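Local coordinates for protein putative ATPase Rv3679 (PDB 6BS3) that hydrolyses ATP as one subunit of the heterodimeric BagAB complex, whose ATPase activity is required for resistance to nitric oxide and to elevated glycerol, at residues A[40-44]-A[330-335]; A[34-38]-A[160-165]; A[95-100]-A[122-126]; A[131-135]-A[178-182]; A[241-245]-A[294-298]. One frame throughout, in Å; residues are numbered along the deposited sequence.

How the contacts relate
Contacts 1 and 2 both use helix 34-46, which follows the phosphate-binding loop; their centres lie about 13 Å apart and they touch through Leu330 CD1 and Thr36 CG2 (3.5 Å). Their segments alternate along the chain: strand 158-162 meets the start of helix 34-46, helix 324-336 meets it further along. Contacts 3 and 4 come in series among helices 95-107, 121-128, 130-146 and 175-179, centres about 13 Å apart, joined by Phe99 packing on Leu132 and a probable Thr126-Arg133 hydrogen bond; both centres lie about 22 Å from that of contact 2. Contact 5 is across the chain's centre from contacts 3 and 4. Contacts 1, 2 and 5 all reach the ADP, so the nucleotide-binding core sits between two helical regions.

Contact 1: residues A[40-44]-A[330-335]; sequences ALALT and LSESLA
This is a buried helix-helix contact in which the C-terminal helix 324-336 packs against helix 34-46, the helix that follows the phosphate-binding loop of this P-loop NTPase domain. The two short segments are regular alpha helix, with axes 8.2 Å apart at closest approach and crossing at -61°. The nearest CA atoms, those of Ala40 and Ser331, are only 4.6 Å apart, an approach suited to small residues. Ala40 CB rests 3.9 Å from Leu330 CB, and Leu334 (m, t) places CD1 4.2 Å from Ala40 CB and 3.8 Å from Leu41 N. Leu330 also touches the bound ADP, so this helix helps line the nucleotide pocket. Thr44, in the m rotamer, turns OG1 back to Ala40 O in its own helix (2.7 Å, hydrogen bond). Ser331, with chi1 t, brings OG within 2.9 Å of Thr44 OG1, a possible hydrogen bond. Thr44 thus satisfies its polarity within its own helix, and such small hydroxyls need not force the helices apart.

Contact 2: residues A[34-38]-A[160-165]; sequences KSTIA and VVDAPP. With MG (magnesium ion), chain D; ADP (adenosine-5'-diphosphate), chain C.
Strand 160-162 runs nearly antiparallel to the helical segment 34-38, at 164° and 8.0 Å between axes, with Ala38 and Asp162 CA atoms 5.5 Å apart. Val160, extended and with chi1 t, directs CG1 to Ala38 CB at 4.0 Å; alanine's small side chain lets the helix lie close to the sheet. Val161 points away. Asp162 (chi1 t) swings its carboxylate to the magnesium site: OD2 accepts a hydrogen bond from Ser35 OG (2.7 Å), OD1 one from water 2 (2.8 Å), and water 1 bridges OD2 and Ser35 O. Ala163 O lies 3.6 Å from Lys34 CD, and Pro165 CA 4.1 Å from Lys34 CE.

Magnesium is six-coordinate: Ser35 OG at 2.3 Å, ADP O1B at 2.2 Å and four waters, water 2 at 2.0 Å. Hydrogen bonds run from Lys34 (m, t, m, m) N (2.9 Å) and NZ (2.8 Å) to ADP O3B, from Ser35 N to ADP O1B (3.1 Å), and from Thr36 N (3.0 Å) and OG1 (2.7 Å) to ADP O2A. This is the Walker A arrangement, with Asp162 placed as a Walker B aspartate would be. The carboxylate therefore acts on the metal in the second shell, through serine and water.

Contact 3: residues A[95-100]-A[122-126]; sequences IEAAFL and VEFAT
Segments 95-100 of helix 95-107 and 122-126 of helix 121-128 cross almost at right angles, 91° between their directions, with their axes 9.5 Å apart at closest approach. Their nearest CA pairs are Glu96 with Val122 (5.7 Å) and Ile95 with Thr126 (7.4 Å). Compact, branched Val122, chi1 t, sits at the centre: its CG1 meets the edge of the Phe99 ring at CD2 (3.3 Å) and Glu96 CG (3.6 Å), while CG2 reaches Leu100 CD2 (3.8 Å). The contact belongs to the helical region between strands 86-92 and 158-162, away from the nucleotide, where Phe99 and Ala125 also pack on apolar side chains of the partner Anion transporter subunit. Phe99 (chi1 t) further places CE2 4.0 Å from Ala125 CB, and Ile95 CG1 lies 3.8 Å from Thr126 CG2, a methyl serving as apolar partner. At the solvent side Glu96 OE2 and Glu123 OE2 approach to 3.4 Å as like charges; water 6 donates to Glu96 OE1 (2.8 Å) and Glu123 OE2 (3.1 Å), and accepts from Glu123 N (2.8 Å).

Contact 4: residues A[131-135]-A[178-182]; sequences GLRDV and AVSDL
Leu182, Ala178 and Val135 carry most of this contact, which joins the first turns of helix 130-146 to helix 175-179 and the type I turn Val179-Leu182 that leads on from it. Ala178 points at the opposing helix, its CB 3.5 Å from Gly131 O and 3.8 Å from Val135 CG2. Here the chains come closest, with the CA atoms of Gly131 and Ala178 3.9 Å apart; an ideal CB on Gly131 would lie 2.7 Å from Ala178 O, a clash that glycine avoids. Val135, chi1 t, sends CG2 to Ala178 CB, Val179 CG2 and Leu182 CD1, each at 3.8 Å. The turn, closed by Leu182 N to Val179 O (3.0 Å), brings Leu182 (m, t) back toward the helix, where CD2 packs on Leu132 CB at 3.8 Å. Asp181 makes backbone hydrogen bonds to the partner Anion transporter subunit, placing this region at the heterodimer interface. With no hydrogen bond between the two segments, their association rests on close apolar packing and shape fit.

Contact 5: residues A[241-245]-A[294-298]; sequences RNIPA and RITAR. With ADP (adenosine-5'-diphosphate), chain C.
Two arginines of one helix lay their guanidinium groups against the same isoleucine: Ile243 CD1 lies over a face of Arg294, 3.7 Å from its CZ, and Ile243 CG1 over a face of Arg298, 3.8 Å from its NE. Ile243, extended with chi1 p, points toward the helical segment 294-298, and its CD1 also meets Ile295 CD1 at 3.7 Å. The nearest CA atoms are those of Ala245 and Ile295 (m, m), 6.4 Å apart. Segment 241-245 begins in strand 234-242 of the P-loop NTPase sheet, where the chain turns a corner at Arg241, in the left-handed helical region (phi/psi 48/55°), and long helix 278-302 packs on it at the surface. Arg241 CG touches the adenine at ADP C6 (3.6 Å), so this turn also lines the nucleotide pocket. Arg298, with chi3 p, reaches the turn by a weak hydrogen bond from NH2 to Arg241 O (3.3 Å). Water 8 accepts from Arg298 NH2 (2.9 Å) and donates to Asn242 OD1 (2.9 Å), while Asn242 ND2 is hydrogen-bonded to Leu315 O.

Contact 1: residues A[40-44]-A[330-335]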
# COMPACT_ATOMS: atom_id res chain seq x y z
N ALA A 40 10.06 15.04 5.61
CA ALA A 40 10.26 15.61 6.96
C ALA A 40 11.71 15.39 7.45
O ALA A 40 12.26 16.27 8.09
CB ALA A 40 9.26 15.00 7.94
N LEU A 41 12.32 14.22 7.11
CA LEU A 41 13.70 13.89 7.43
C LEU A 41 14.65 14.85 6.69
O LEU A 41 15.58 15.38 7.29
CB LEU A 41 14.02 12.40 7.15
CG LEU A 41 15.51 11.97 7.37
CD1 LEU A 41 15.99 12.30 8.78
CD2 LEU A 41 15.73 10.50 7.01
N ALA A 42 14.39 15.08 5.39
CA ALA A 42 15.16 15.98 4.52
C ALA A 42 15.17 17.39 5.10
O ALA A 42 16.23 18.00 5.16
CB ALA A 42 14.59 15.98 3.10
N LEU A 43 13.99 17.87 5.57
CA LEU A 43 13.82 19.19 6.21
C LEU A 43 14.64 19.27 7.48
O LEU A 43 15.27 20.29 7.72
CB LEU A 43 12.34 19.53 6.52
CG LEU A 43 11.43 19.85 5.31
CD1 LEU A 43 9.94 19.82 5.70
CD2 LEU A 43 11.78 21.23 4.69
N THR A 44 14.64 18.18 8.27
CA THR A 44 15.37 18.11 9.55
C THR A 44 16.89 18.20 9.32
O THR A 44 17.56 18.92 10.03
CB THR A 44 14.99 16.84 10.35
OG1 THR A 44 13.57 16.74 10.46
CG2 THR A 44 15.58 16.83 11.73
N LEU A 330 6.24 17.57 11.60
CA LEU A 330 6.88 16.26 11.67
C LEU A 330 8.41 16.38 11.73
O LEU A 330 9.04 15.63 12.47
CB LEU A 330 6.43 15.32 10.54
CG LEU A 330 4.95 14.94 10.51
CD1 LEU A 330 4.64 14.18 9.23
CD2 LEU A 330 4.54 14.08 11.73
N SER A 331 8.98 17.38 11.01
CA SER A 331 10.43 17.68 11.02
C SER A 331 10.84 18.13 12.44
O SER A 331 11.82 17.63 12.99
CB SER A 331 10.73 18.78 10.00
OG SER A 331 12.10 19.16 10.05
N GLU A 332 10.04 19.04 13.04
CA GLU A 332 10.20 19.52 14.40
C GLU A 332 10.11 18.33 15.40
O GLU A 332 10.96 18.23 16.28
CB GLU A 332 9.16 20.61 14.72
CG GLU A 332 9.31 21.21 16.11
CD GLU A 332 10.49 22.15 16.30
OE1 GLU A 332 11.62 21.66 16.54
OE2 GLU A 332 10.28 23.38 16.21
N SER A 333 9.15 17.39 15.21
CA SER A 333 9.03 16.19 16.06
C SER A 333 10.31 15.32 15.96
O SER A 333 10.82 14.90 16.99
CB SER A 333 7.79 15.39 15.70
OG SER A 333 7.81 14.14 16.37
N LEU A 334 10.84 15.11 14.74
CA LEU A 334 12.11 14.41 14.52
C LEU A 334 13.28 15.11 15.19
O LEU A 334 14.08 14.44 15.84
CB LEU A 334 12.40 14.25 13.02
CG LEU A 334 11.52 13.23 12.27
CD1 LEU A 334 11.81 13.29 10.79
CD2 LEU A 334 11.70 11.78 12.83
N ALA A 335 13.38 16.47 15.06
CA ALA A 335 14.46 17.27 15.66
C ALA A 335 14.50 17.12 17.21
O ALA A 335 15.57 16.94 17.78
CB ALA A 335 14.32 18.74 15.26

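Contact 2: residues A[34-38]-A[160-165]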
# COMPACT_ATOMS: atom_id res chain seq x y z
N LYS A 34 6.34 6.64 4.10
CA LYS A 34 7.70 6.80 3.55
C LYS A 34 7.92 8.17 2.91
O LYS A 34 8.91 8.83 3.24
CB LYS A 34 8.00 5.74 2.47
CG LYS A 34 8.18 4.31 2.96
CD LYS A 34 8.49 3.38 1.76
CE LYS A 34 7.34 3.25 0.78
NZ LYS A 34 6.09 2.77 1.43
N SER A 35 7.03 8.59 1.98
CA SER A 35 7.13 9.87 1.28
C SER A 35 7.07 11.06 2.20
O SER A 35 7.91 11.95 2.08
CB SER A 35 6.07 9.99 0.18
OG SER A 35 6.22 8.98 -0.81
N THR A 36 6.08 11.09 3.10
CA THR A 36 5.89 12.15 4.11
C THR A 36 7.12 12.28 5.03
O THR A 36 7.60 13.39 5.26
CB THR A 36 4.63 11.85 4.95
OG1 THR A 36 3.53 11.64 4.09
CG2 THR A 36 4.30 12.96 5.92
N ILE A 37 7.57 11.15 5.60
CA ILE A 37 8.68 11.06 6.55
C ILE A 37 10.05 11.32 5.88
O ILE A 37 10.91 11.91 6.51
CB ILE A 37 8.62 9.71 7.33
CG1 ILE A 37 7.29 9.64 8.12
CG2 ILE A 37 9.85 9.50 8.24
CD1 ILE A 37 7.08 8.40 8.91
N ALA A 38 10.22 10.92 4.59
CA ALA A 38 11.47 11.16 3.87
C ALA A 38 11.59 12.69 3.65
O ALA A 38 12.65 13.25 3.92
CB ALA A 38 11.49 10.40 2.55
N VAL A 160 18.43 12.00 0.92
CA VAL A 160 17.33 11.24 1.51
C VAL A 160 16.55 10.60 0.37
O VAL A 160 16.09 11.30 -0.54
CB VAL A 160 16.43 12.06 2.50
CG1 VAL A 160 15.35 11.17 3.12
CG2 VAL A 160 17.28 12.75 3.59
N VAL A 161 16.49 9.28 0.37
CA VAL A 161 15.77 8.55 -0.66
C VAL A 161 14.44 8.05 -0.10
O VAL A 161 14.41 7.36 0.93
CB VAL A 161 16.63 7.42 -1.32
CG1 VAL A 161 15.88 6.73 -2.45
CG2 VAL A 161 17.96 7.97 -1.83
N ASP A 162 13.33 8.45 -0.78
CA ASP A 162 11.97 7.95 -0.57
C ASP A 162 12.09 6.66 -1.42
O ASP A 162 12.01 6.68 -2.65
CB ASP A 162 10.96 8.96 -1.12
CG ASP A 162 9.50 8.56 -1.21
OD1 ASP A 162 9.15 7.44 -0.77
OD2 ASP A 162 8.70 9.35 -1.73
N ALA A 163 12.47 5.57 -0.74
CA ALA A 163 12.85 4.29 -1.34
C ALA A 163 11.68 3.34 -1.67
O ALA A 163 10.58 3.52 -1.15
CB ALA A 163 13.86 3.60 -0.42
N PRO A 164 11.90 2.26 -2.47
CA PRO A 164 10.85 1.27 -2.67
C PRO A 164 10.35 0.65 -1.33
O PRO A 164 11.04 0.74 -0.30
CB PRO A 164 11.54 0.22 -3.57
CG PRO A 164 12.61 0.96 -4.26
CD PRO A 164 13.13 1.85 -3.17
N PRO A 165 9.14 0.03 -1.30
CA PRO A 165 8.63 -0.51 -0.02
C PRO A 165 9.41 -1.69 0.56
O PRO A 165 10.33 -2.21 -0.07
CB PRO A 165 7.16 -0.87 -0.37
CG PRO A 165 7.18 -1.16 -1.81
CD PRO A 165 8.16 -0.16 -2.39
MG MG D . 4.96 7.18 -1.41
PB ADP C . 3.91 5.82 1.66
O1B ADP C . 4.84 6.68 0.78
O2B ADP C . 2.87 5.10 0.76
O3B ADP C . 4.63 4.86 2.57
PA ADP C . 2.58 8.36 2.45
O1A ADP C . 2.06 8.67 1.04
O2A ADP C . 3.68 9.27 2.84
O3A ADP C . 3.05 6.84 2.53
O5' ADP C . 1.41 8.26 3.52
C5' ADP C . 0.17 7.53 3.37
C4' ADP C . -0.96 8.45 3.77
O4' ADP C . -0.85 8.76 5.18
C3' ADP C . -1.02 9.80 3.05
O3' ADP C . -2.37 10.17 2.82
C2' ADP C . -0.32 10.75 4.04
O2' ADP C . -0.69 12.12 3.88
C1' ADP C . -0.76 10.16 5.37
N9 ADP C . 0.14 10.42 6.50
C8 ADP C . 1.47 10.10 6.58
N7 ADP C . 2.02 10.38 7.74
C5 ADP C . 0.97 10.91 8.48
C6 ADP C . 0.87 11.38 9.81
N6 ADP C . 1.90 11.43 10.65
N1 ADP C . -0.34 11.80 10.24
C2 ADP C . -1.37 11.78 9.40
N3 ADP C . -1.40 11.38 8.12
C4 ADP C . -0.19 10.95 7.72
O HOH W 1 9.35 11.98 -0.61
O HOH W 2 6.73 6.33 -1.54
O HOH W 3 5.17 7.70 -3.44
O HOH W 4 3.88 5.07 -1.64
O HOH W 5 3.42 8.59 -1.27

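Contact 3: residues A[95-100]-A[122-126]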
# COMPACT_ATOMS: atom_id res chain seq x y z
N ILE A 95 13.44 7.33 -15.19
CA ILE A 95 14.17 6.12 -15.60
C ILE A 95 14.51 6.11 -17.10
O ILE A 95 15.59 5.67 -17.48
CB ILE A 95 13.48 4.79 -15.13
CG1 ILE A 95 14.45 3.59 -15.16
CG2 ILE A 95 12.19 4.47 -15.92
CD1 ILE A 95 15.51 3.61 -14.14
N GLU A 96 13.60 6.65 -17.93
CA GLU A 96 13.77 6.74 -19.38
C GLU A 96 14.93 7.68 -19.72
O GLU A 96 15.84 7.26 -20.43
CB GLU A 96 12.45 7.14 -20.04
CG GLU A 96 12.56 7.48 -21.51
CD GLU A 96 11.31 7.22 -22.33
OE1 GLU A 96 11.39 7.40 -23.56
OE2 GLU A 96 10.26 6.84 -21.75
N ALA A 97 14.96 8.88 -19.11
CA ALA A 97 16.05 9.86 -19.28
C ALA A 97 17.36 9.34 -18.66
O ALA A 97 18.42 9.59 -19.24
CB ALA A 97 15.66 11.21 -18.68
N ALA A 98 17.29 8.59 -17.53
CA ALA A 98 18.47 7.98 -16.88
C ALA A 98 19.09 6.89 -17.77
O ALA A 98 20.31 6.78 -17.84
CB ALA A 98 18.12 7.42 -15.50
N PHE A 99 18.25 6.13 -18.50
CA PHE A 99 18.72 5.10 -19.44
C PHE A 99 19.47 5.73 -20.64
O PHE A 99 20.52 5.21 -21.02
CB PHE A 99 17.57 4.16 -19.87
CG PHE A 99 17.99 3.02 -20.77
CD1 PHE A 99 19.08 2.22 -20.46
CD2 PHE A 99 17.28 2.74 -21.94
CE1 PHE A 99 19.47 1.18 -21.31
CE2 PHE A 99 17.66 1.69 -22.78
CZ PHE A 99 18.75 0.91 -22.45
N LEU A 100 18.95 6.86 -21.19
CA LEU A 100 19.59 7.61 -22.29
C LEU A 100 20.92 8.22 -21.85
O LEU A 100 21.88 8.20 -22.62
CB LEU A 100 18.66 8.72 -22.84
CG LEU A 100 17.28 8.34 -23.36
CD1 LEU A 100 16.58 9.55 -23.93
CD2 LEU A 100 17.35 7.31 -24.43
N VAL A 122 12.58 2.61 -24.85
CA VAL A 122 13.28 2.85 -23.58
C VAL A 122 12.38 2.36 -22.44
O VAL A 122 12.87 1.69 -21.53
CB VAL A 122 13.74 4.33 -23.41
CG1 VAL A 122 14.56 4.53 -22.14
CG2 VAL A 122 14.52 4.81 -24.63
N GLU A 123 11.06 2.65 -22.54
CA GLU A 123 10.00 2.19 -21.63
C GLU A 123 10.02 0.67 -21.61
O GLU A 123 10.00 0.09 -20.53
CB GLU A 123 8.61 2.63 -22.14
CG GLU A 123 8.28 4.09 -21.89
CD GLU A 123 7.27 4.68 -22.86
OE1 GLU A 123 6.10 4.22 -22.86
OE2 GLU A 123 7.64 5.62 -23.60
N PHE A 124 10.11 0.04 -22.80
CA PHE A 124 10.16 -1.39 -22.99
C PHE A 124 11.36 -2.02 -22.27
O PHE A 124 11.15 -2.85 -21.39
CB PHE A 124 10.15 -1.73 -24.49
CG PHE A 124 10.10 -3.21 -24.81
CD1 PHE A 124 8.90 -3.90 -24.79
CD2 PHE A 124 11.26 -3.90 -25.15
CE1 PHE A 124 8.85 -5.27 -25.09
CE2 PHE A 124 11.21 -5.26 -25.43
CZ PHE A 124 10.01 -5.93 -25.42
N ALA A 125 12.59 -1.59 -22.63
CA ALA A 125 13.88 -2.07 -22.08
C ALA A 125 13.95 -1.99 -20.56
O ALA A 125 14.41 -2.94 -19.92
CB ALA A 125 15.03 -1.28 -22.70
N THR A 126 13.49 -0.85 -19.97
CA THR A 126 13.47 -0.64 -18.51
C THR A 126 12.42 -1.57 -17.85
O THR A 126 12.69 -2.11 -16.78
CB THR A 126 13.31 0.85 -18.15
OG1 THR A 126 12.23 1.41 -18.89
CG2 THR A 126 14.57 1.65 -18.44
O HOH W 6 10.55 4.79 -24.30

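Contact 4: residues A[131-135]-A[178-182]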
# COMPACT_ATOMS: atom_id res chain seq x y z
N GLY A 131 16.62 -5.53 -13.36
CA GLY A 131 18.01 -5.38 -12.92
C GLY A 131 18.65 -4.13 -13.50
O GLY A 131 19.34 -3.41 -12.78
N LEU A 132 18.41 -3.86 -14.80
CA LEU A 132 18.90 -2.64 -15.47
C LEU A 132 18.29 -1.39 -14.76
O LEU A 132 19.01 -0.43 -14.48
CB LEU A 132 18.50 -2.64 -16.97
CG LEU A 132 18.88 -1.38 -17.77
CD1 LEU A 132 20.39 -1.15 -17.75
CD2 LEU A 132 18.37 -1.44 -19.19
N ARG A 133 16.99 -1.45 -14.44
CA ARG A 133 16.27 -0.42 -13.73
C ARG A 133 16.95 -0.09 -12.40
O ARG A 133 17.31 1.07 -12.20
CB ARG A 133 14.82 -0.89 -13.51
CG ARG A 133 13.79 0.21 -13.38
CD ARG A 133 12.42 -0.33 -13.70
NE ARG A 133 12.03 -1.39 -12.77
CZ ARG A 133 11.48 -2.55 -13.12
NH1 ARG A 133 11.23 -2.81 -14.40
NH2 ARG A 133 11.17 -3.45 -12.20
N ASP A 134 17.22 -1.10 -11.56
CA ASP A 134 17.88 -0.93 -10.26
C ASP A 134 19.33 -0.43 -10.37
O ASP A 134 19.77 0.32 -9.50
CB ASP A 134 17.79 -2.23 -9.41
CG ASP A 134 16.36 -2.66 -9.07
OD1 ASP A 134 15.43 -1.82 -9.17
OD2 ASP A 134 16.16 -3.85 -8.72
N VAL A 135 20.08 -0.84 -11.43
CA VAL A 135 21.44 -0.39 -11.71
C VAL A 135 21.41 1.12 -12.02
O VAL A 135 22.23 1.86 -11.49
CB VAL A 135 22.11 -1.22 -12.86
CG1 VAL A 135 23.29 -0.48 -13.51
CG2 VAL A 135 22.56 -2.59 -12.37
N ALA A 178 21.32 -7.45 -9.59
CA ALA A 178 20.94 -6.52 -10.65
C ALA A 178 21.91 -6.55 -11.85
O ALA A 178 21.47 -6.57 -13.00
CB ALA A 178 20.82 -5.10 -10.09
N VAL A 179 23.22 -6.59 -11.58
CA VAL A 179 24.29 -6.59 -12.57
C VAL A 179 24.39 -7.94 -13.32
O VAL A 179 24.80 -7.96 -14.48
CB VAL A 179 25.63 -6.14 -11.90
CG1 VAL A 179 26.84 -6.38 -12.79
CG2 VAL A 179 25.57 -4.68 -11.49
N SER A 180 23.96 -9.05 -12.68
CA SER A 180 23.99 -10.42 -13.24
C SER A 180 23.27 -10.60 -14.58
O SER A 180 23.60 -11.52 -15.33
CB SER A 180 23.46 -11.43 -12.22
OG SER A 180 22.04 -11.48 -12.19
N ASP A 181 22.28 -9.75 -14.87
CA ASP A 181 21.48 -9.82 -16.09
C ASP A 181 21.87 -8.73 -17.10
O ASP A 181 21.14 -8.47 -18.06
CB ASP A 181 19.98 -9.77 -15.75
CG ASP A 181 19.54 -10.90 -14.84
OD1 ASP A 181 19.26 -12.01 -15.35
OD2 ASP A 181 19.49 -10.68 -13.60
N LEU A 182 23.03 -8.10 -16.87
CA LEU A 182 23.58 -7.07 -17.75
C LEU A 182 24.78 -7.63 -18.52
O LEU A 182 25.35 -8.65 -18.12
CB LEU A 182 23.99 -5.81 -16.98
CG LEU A 182 22.90 -4.99 -16.27
CD1 LEU A 182 23.45 -3.65 -15.86
CD2 LEU A 182 21.67 -4.76 -17.15

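Contact 5: residues A[241-245]-A[294-298]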
# COMPACT_ATOMS: atom_id res chain seq x y z
N ARG A 241 2.22 7.81 13.00
CA ARG A 241 0.81 8.01 13.40
C ARG A 241 0.47 7.42 14.77
O ARG A 241 -0.48 6.65 14.90
CB ARG A 241 -0.18 7.52 12.34
CG ARG A 241 0.09 8.06 10.95
CD ARG A 241 -1.13 8.08 10.07
NE ARG A 241 -1.76 6.76 9.95
CZ ARG A 241 -2.87 6.52 9.28
NH1 ARG A 241 -3.48 7.51 8.62
NH2 ARG A 241 -3.38 5.30 9.24
N ASN A 242 1.23 7.84 15.79
CA ASN A 242 0.98 7.44 17.15
C ASN A 242 -0.24 8.19 17.65
O ASN A 242 -0.58 9.24 17.11
CB ASN A 242 2.18 7.73 18.03
CG ASN A 242 3.25 6.70 17.85
OD1 ASN A 242 3.16 5.57 18.38
ND2 ASN A 242 4.29 7.07 17.09
N ILE A 243 -0.94 7.62 18.64
CA ILE A 243 -2.14 8.22 19.23
C ILE A 243 -2.01 8.27 20.75
O ILE A 243 -1.26 7.45 21.30
CB ILE A 243 -3.47 7.56 18.73
CG1 ILE A 243 -3.53 6.05 19.06
CG2 ILE A 243 -3.71 7.86 17.25
CD1 ILE A 243 -4.84 5.40 18.92
N PRO A 244 -2.70 9.19 21.42
CA PRO A 244 -2.61 9.32 22.85
C PRO A 244 -3.36 8.20 23.57
O PRO A 244 -4.42 7.88 23.17
CB PRO A 244 -3.28 10.67 23.07
CG PRO A 244 -4.30 10.71 21.99
CD PRO A 244 -3.59 10.13 20.81
N ALA A 245 -2.72 7.61 24.57
CA ALA A 245 -3.35 6.56 25.38
C ALA A 245 -4.50 7.10 26.22
O ALA A 245 -5.48 6.39 26.32
CB ALA A 245 -2.32 5.91 26.25
N ARG A 294 -8.20 -0.81 21.75
CA ARG A 294 -7.41 -0.40 20.60
C ARG A 294 -5.94 -0.15 21.01
O ARG A 294 -5.05 -0.62 20.31
CB ARG A 294 -8.03 0.82 19.90
CG ARG A 294 -7.34 1.18 18.59
CD ARG A 294 -7.71 2.56 18.10
NE ARG A 294 -6.83 2.96 17.00
CZ ARG A 294 -6.99 4.05 16.27
NH1 ARG A 294 -8.01 4.87 16.50
NH2 ARG A 294 -6.13 4.34 15.29
N ILE A 295 -5.70 0.54 22.15
CA ILE A 295 -4.35 0.83 22.68
C ILE A 295 -3.59 -0.46 23.03
O ILE A 295 -2.44 -0.61 22.64
CB ILE A 295 -4.39 1.84 23.88
CG1 ILE A 295 -5.17 3.14 23.55
CG2 ILE A 295 -2.99 2.16 24.42
CD1 ILE A 295 -4.61 4.06 22.36
N THR A 296 -4.26 -1.38 23.76
CA THR A 296 -3.72 -2.66 24.22
C THR A 296 -3.22 -3.49 23.04
O THR A 296 -2.07 -3.92 23.06
CB THR A 296 -4.75 -3.38 25.09
OG1 THR A 296 -5.10 -2.51 26.18
CG2 THR A 296 -4.26 -4.72 25.63
N ALA A 297 -4.07 -3.66 22.00
CA ALA A 297 -3.77 -4.37 20.75
C ALA A 297 -2.57 -3.70 20.04
O ALA A 297 -1.67 -4.41 19.57
CB ALA A 297 -4.99 -4.36 19.85
N ARG A 298 -2.54 -2.35 19.98
CA ARG A 298 -1.43 -1.60 19.36
C ARG A 298 -0.11 -1.85 20.12
O ARG A 298 0.91 -2.07 19.48
CB ARG A 298 -1.74 -0.11 19.26
CG ARG A 298 -2.72 0.23 18.15
CD ARG A 298 -3.23 1.66 18.24
NE ARG A 298 -2.15 2.65 18.11
CZ ARG A 298 -1.74 3.18 16.96
NH1 ARG A 298 -2.29 2.81 15.82
NH2 ARG A 298 -0.76 4.07 16.95
PB ADP C . 3.91 5.82 1.66
O1B ADP C . 4.84 6.68 0.78
O2B ADP C . 2.87 5.10 0.76
O3B ADP C . 4.63 4.86 2.57
PA ADP C . 2.58 8.36 2.45
O1A ADP C . 2.06 8.67 1.04
O2A ADP C . 3.68 9.27 2.84
O3A ADP C . 3.05 6.84 2.53
O5' ADP C . 1.41 8.26 3.52
C5' ADP C . 0.17 7.53 3.37
C4' ADP C . -0.96 8.45 3.77
O4' ADP C . -0.85 8.76 5.18
C3' ADP C . -1.02 9.80 3.05
O3' ADP C . -2.37 10.17 2.82
C2' ADP C . -0.32 10.75 4.04
O2' ADP C . -0.69 12.12 3.88
C1' ADP C . -0.76 10.16 5.37
N9 ADP C . 0.14 10.42 6.50
C8 ADP C . 1.47 10.10 6.58
N7 ADP C . 2.02 10.38 7.74
C5 ADP C . 0.97 10.91 8.48
C6 ADP C . 0.87 11.38 9.81
N6 ADP C . 1.90 11.43 10.65
N1 ADP C . -0.34 11.80 10.24
C2 ADP C . -1.37 11.78 9.40
N3 ADP C . -1.40 11.38 8.12
C4 ADP C . -0.19 10.95 7.72
O HOH W 7 -2.78 5.51 13.85
O HOH W 8 0.52 5.02 19.32